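Local coordinates for protein aerobactin synthase IucC (Klebsiella pneumoniae, PDB 6CN7) that probably catalyses the ATP-dependent attachment of a second N-acetyl-N-hydroxylysine to its citryl conjugate, completing the siderophore aerobactin, at residues A386-S391 and E396-Q401. The protein carries 5 engineered substitutions. Numbering follows the deposited sequence.
Sequences AYIDRS and ETWLTQ
The indole of W398 reaches across to the last turn of helix 383-391, where I388, S391 and Y387 meet it from three directions. I388 lays CG1 over one face, a CH-pi contact 3.8 Å from the centroid of the five-membered ring and 13° off its normal; the nearest ring atom is CG. S391 comes to the indole edge instead: its CB lies in the ring plane, and OG stands 3.4 Å from W398 CD1. CB of Y387 touches the benzo end, 4.0 Å from W398 CZ2, before the phenol turns away from the contact. Beside the ring, I388 CD1 extends to L399 CD1, 4.4 Å away, a looser apolar touch. W398 spans the gap because its CG is anti to the backbone N (chi1 -167°), which carries the ring out from its own helix. NE1 is tied to the carbonyl of G435, a bond that helps fix the ring's rotation. S391 OG is held in turn: it donates to I388 O over 2.7 Å, somewhat tilted from the carbonyl plane, and is also hydrogen-bonded to L393 N in the connecting turn. The contact closes two consecutive helices, 383-391 and 395-417, linked by a short turn; the axes of the two short segments approach to 10.5 Å, their directions 108° apart, with no hydrogen bond directly between the two segments. R390 forms a salt bridge with D125, just after helix 120-124, and E396 one with R507 of helix 505-521. M498 of helix 475-499 packs on I388 and L399, while strand 436-442 lies against S391 and W398 through V436 and P437.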
ATOM      1  N   ALA A 386      14.436  13.588  37.504  1.00 48.07           N
ATOM      2  CA  ALA A 386      13.371  12.933  38.254  1.00 45.67           C
ATOM      3  C   ALA A 386      13.858  11.626  38.865  1.00 46.69           C
ATOM      4  O   ALA A 386      13.587  11.344  40.038  1.00 51.27           O
ATOM      5  CB  ALA A 386      12.164  12.686  37.351  1.00 43.45           C
ATOM      6  N   TYR A 387      14.580  10.816  38.086  1.00 50.11           N
ATOM      7  CA  TYR A 387      15.153   9.591  38.633  1.00 50.35           C
ATOM      8  C   TYR A 387      16.095   9.896  39.789  1.00 50.54           C
ATOM      9  O   TYR A 387      16.076   9.207  40.815  1.00 51.24           O
ATOM     10  CB  TYR A 387      15.892   8.819  37.538  1.00 46.14           C
ATOM     11  CG  TYR A 387      14.989   8.212  36.489  1.00 44.88           C
ATOM     12  CD1 TYR A 387      14.032   7.265  36.833  1.00 47.88           C
ATOM     13  CD2 TYR A 387      15.106   8.569  35.155  1.00 44.94           C
ATOM     14  CE1 TYR A 387      13.208   6.703  35.880  1.00 46.04           C
ATOM     15  CE2 TYR A 387      14.287   8.011  34.192  1.00 47.68           C
ATOM     16  CZ  TYR A 387      13.340   7.079  34.562  1.00 47.14           C
ATOM     17  OH  TYR A 387      12.519   6.518  33.610  1.00 53.55           O
ATOM     18  N   ILE A 388      16.926  10.929  39.642  1.00 52.69           N
ATOM     19  CA  ILE A 388      17.903  11.252  40.678  1.00 54.07           C
ATOM     20  C   ILE A 388      17.202  11.634  41.972  1.00 53.57           C
ATOM     21  O   ILE A 388      17.597  11.203  43.062  1.00 57.71           O
ATOM     22  CB  ILE A 388      18.843  12.368  40.186  1.00 49.29           C
ATOM     23  CG1 ILE A 388      19.784  11.812  39.114  1.00 45.28           C
ATOM     24  CG2 ILE A 388      19.634  12.972  41.350  1.00 46.04           C
ATOM     25  CD1 ILE A 388      20.610  12.861  38.407  1.00 47.12           C
ATOM     26  N   ASP A 389      16.152  12.454  41.879  1.00 56.33           N
ATOM     27  CA  ASP A 389      15.432  12.867  43.080  1.00 58.42           C
ATOM     28  C   ASP A 389      14.860  11.662  43.818  1.00 59.65           C
ATOM     29  O   ASP A 389      14.909  11.600  45.052  1.00 64.12           O
ATOM     30  CB  ASP A 389      14.322  13.850  42.714  1.00 58.31           C
ATOM     31  CG  ASP A 389      14.854  15.124  42.093  1.00 61.82           C
ATOM     32  OD1 ASP A 389      16.049  15.431  42.293  1.00 62.22           O
ATOM     33  OD2 ASP A 389      14.078  15.821  41.407  1.00 63.27           O
ATOM     34  N   ARG A 390      14.323  10.688  43.080  1.00 57.31           N
ATOM     35  CA  ARG A 390      13.728   9.518  43.710  1.00 63.67           C
ATOM     36  C   ARG A 390      14.767   8.549  44.253  1.00 59.85           C
ATOM     37  O   ARG A 390      14.446   7.751  45.141  1.00 59.94           O
ATOM     38  CB  ARG A 390      12.824   8.790  42.719  1.00 68.73           C
ATOM     39  CG  ARG A 390      11.553   9.537  42.420  1.00 72.93           C
ATOM     40  CD  ARG A 390      10.511   8.627  41.828  1.00 74.96           C
ATOM     41  NE  ARG A 390       9.329   9.377  41.432  1.00 73.49           N
ATOM     42  CZ  ARG A 390       8.297   8.850  40.786  1.00 72.15           C
ATOM     43  NH1 ARG A 390       8.303   7.565  40.461  1.00 69.86           N
ATOM     44  NH2 ARG A 390       7.263   9.617  40.467  1.00 73.71           N
ATOM     45  N   SER A 391      15.997   8.588  43.741  1.00 56.79           N
ATOM     46  CA  SER A 391      17.024   7.680  44.237  1.00 54.60           C
ATOM     47  C   SER A 391      17.503   8.080  45.625  1.00 54.50           C
ATOM     48  O   SER A 391      17.965   7.226  46.389  1.00 60.79           O
ATOM     49  CB  SER A 391      18.204   7.644  43.268  1.00 52.72           C
ATOM     50  OG  SER A 391      18.900   8.880  43.270  1.00 55.49           O
ATOM     51  N   GLU A 396      26.335  13.056  41.406  1.00 56.98           N
ATOM     52  CA  GLU A 396      27.610  12.445  41.044  1.00 56.36           C
ATOM     53  C   GLU A 396      27.608  10.943  41.311  1.00 52.91           C
ATOM     54  O   GLU A 396      28.068  10.158  40.473  1.00 50.90           O
ATOM     55  CB  GLU A 396      28.751  13.128  41.797  1.00 58.54           C
ATOM     56  CG  GLU A 396      29.033  14.545  41.318  1.00 60.90           C
ATOM     57  CD  GLU A 396      30.306  15.120  41.902  1.00 67.92           C
ATOM     58  OE1 GLU A 396      30.849  14.523  42.856  1.00 72.99           O
ATOM     59  OE2 GLU A 396      30.769  16.169  41.403  1.00 69.87           O
ATOM     60  N   THR A 397      27.097  10.520  42.468  1.00 53.05           N
ATOM     61  CA  THR A 397      27.049   9.090  42.769  1.00 51.38           C
ATOM     62  C   THR A 397      26.092   8.357  41.839  1.00 47.67           C
ATOM     63  O   THR A 397      26.329   7.193  41.498  1.00 48.39           O
ATOM     64  CB  THR A 397      26.642   8.862  44.225  1.00 53.49           C
ATOM     65  OG1 THR A 397      27.598   9.481  45.094  1.00 59.06           O
ATOM     66  CG2 THR A 397      26.562   7.371  44.546  1.00 52.23           C
ATOM     67  N   TRP A 398      25.004   9.013  41.439  1.00 46.63           N
ATOM     68  CA  TRP A 398      24.056   8.395  40.519  1.00 45.45           C
ATOM     69  C   TRP A 398      24.698   8.168  39.155  1.00 49.21           C
ATOM     70  O   TRP A 398      24.604   7.073  38.585  1.00 47.98           O
ATOM     71  CB  TRP A 398      22.813   9.278  40.400  1.00 45.37           C
ATOM     72  CG  TRP A 398      21.635   8.632  39.744  1.00 42.61           C
ATOM     73  CD1 TRP A 398      20.542   8.100  40.362  1.00 41.72           C
ATOM     74  CD2 TRP A 398      21.422   8.465  38.338  1.00 40.91           C
ATOM     75  NE1 TRP A 398      19.662   7.608  39.429  1.00 39.34           N
ATOM     76  CE2 TRP A 398      20.180   7.818  38.178  1.00 38.46           C
ATOM     77  CE3 TRP A 398      22.161   8.796  37.199  1.00 41.06           C
ATOM     78  CZ2 TRP A 398      19.663   7.496  36.927  1.00 37.69           C
ATOM     79  CZ3 TRP A 398      21.645   8.475  35.957  1.00 39.46           C
ATOM     80  CH2 TRP A 398      20.409   7.832  35.831  1.00 39.34           C
ATOM     81  N   LEU A 399      25.366   9.194  38.620  1.00 47.78           N
ATOM     82  CA  LEU A 399      26.056   9.051  37.342  1.00 47.38           C
ATOM     83  C   LEU A 399      27.116   7.958  37.402  1.00 49.76           C
ATOM     84  O   LEU A 399      27.251   7.164  36.464  1.00 48.63           O
ATOM     85  CB  LEU A 399      26.688  10.383  36.934  1.00 51.34           C
ATOM     86  CG  LEU A 399      25.792  11.357  36.167  1.00 55.47           C
ATOM     87  CD1 LEU A 399      24.611  11.799  37.003  1.00 64.00           C
ATOM     88  CD2 LEU A 399      26.598  12.566  35.723  1.00 55.44           C
ATOM     89  N   THR A 400      27.890   7.912  38.489  1.00 48.75           N
ATOM     90  CA  THR A 400      28.903   6.871  38.626  1.00 48.27           C
ATOM     91  C   THR A 400      28.274   5.487  38.522  1.00 49.28           C
ATOM     92  O   THR A 400      28.805   4.602  37.841  1.00 47.43           O
ATOM     93  CB  THR A 400      29.644   7.027  39.957  1.00 47.67           C
ATOM     94  OG1 THR A 400      30.356   8.270  39.967  1.00 47.97           O
ATOM     95  CG2 THR A 400      30.636   5.879  40.173  1.00 44.39           C
ATOM     96  N   GLN A 401      27.139   5.283  39.194  1.00 47.15           N
ATOM     97  CA  GLN A 401      26.431   4.011  39.091  1.00 47.44           C
ATOM     98  C   GLN A 401      26.039   3.720  37.646  1.00 49.33           C
ATOM     99  O   GLN A 401      26.205   2.594  37.163  1.00 45.48           O
ATOM    100  CB  GLN A 401      25.198   4.031  39.993  1.00 46.23           C
ATOM    101  CG  GLN A 401      24.413   2.727  40.025  1.00 47.81           C
ATOM    102  CD  GLN A 401      25.184   1.601  40.673  1.00 47.54           C
ATOM    103  OE1 GLN A 401      26.239   1.813  41.274  1.00 53.67           O
ATOM    104  NE2 GLN A 401      24.660   0.387  40.557  1.00 43.23           N
TER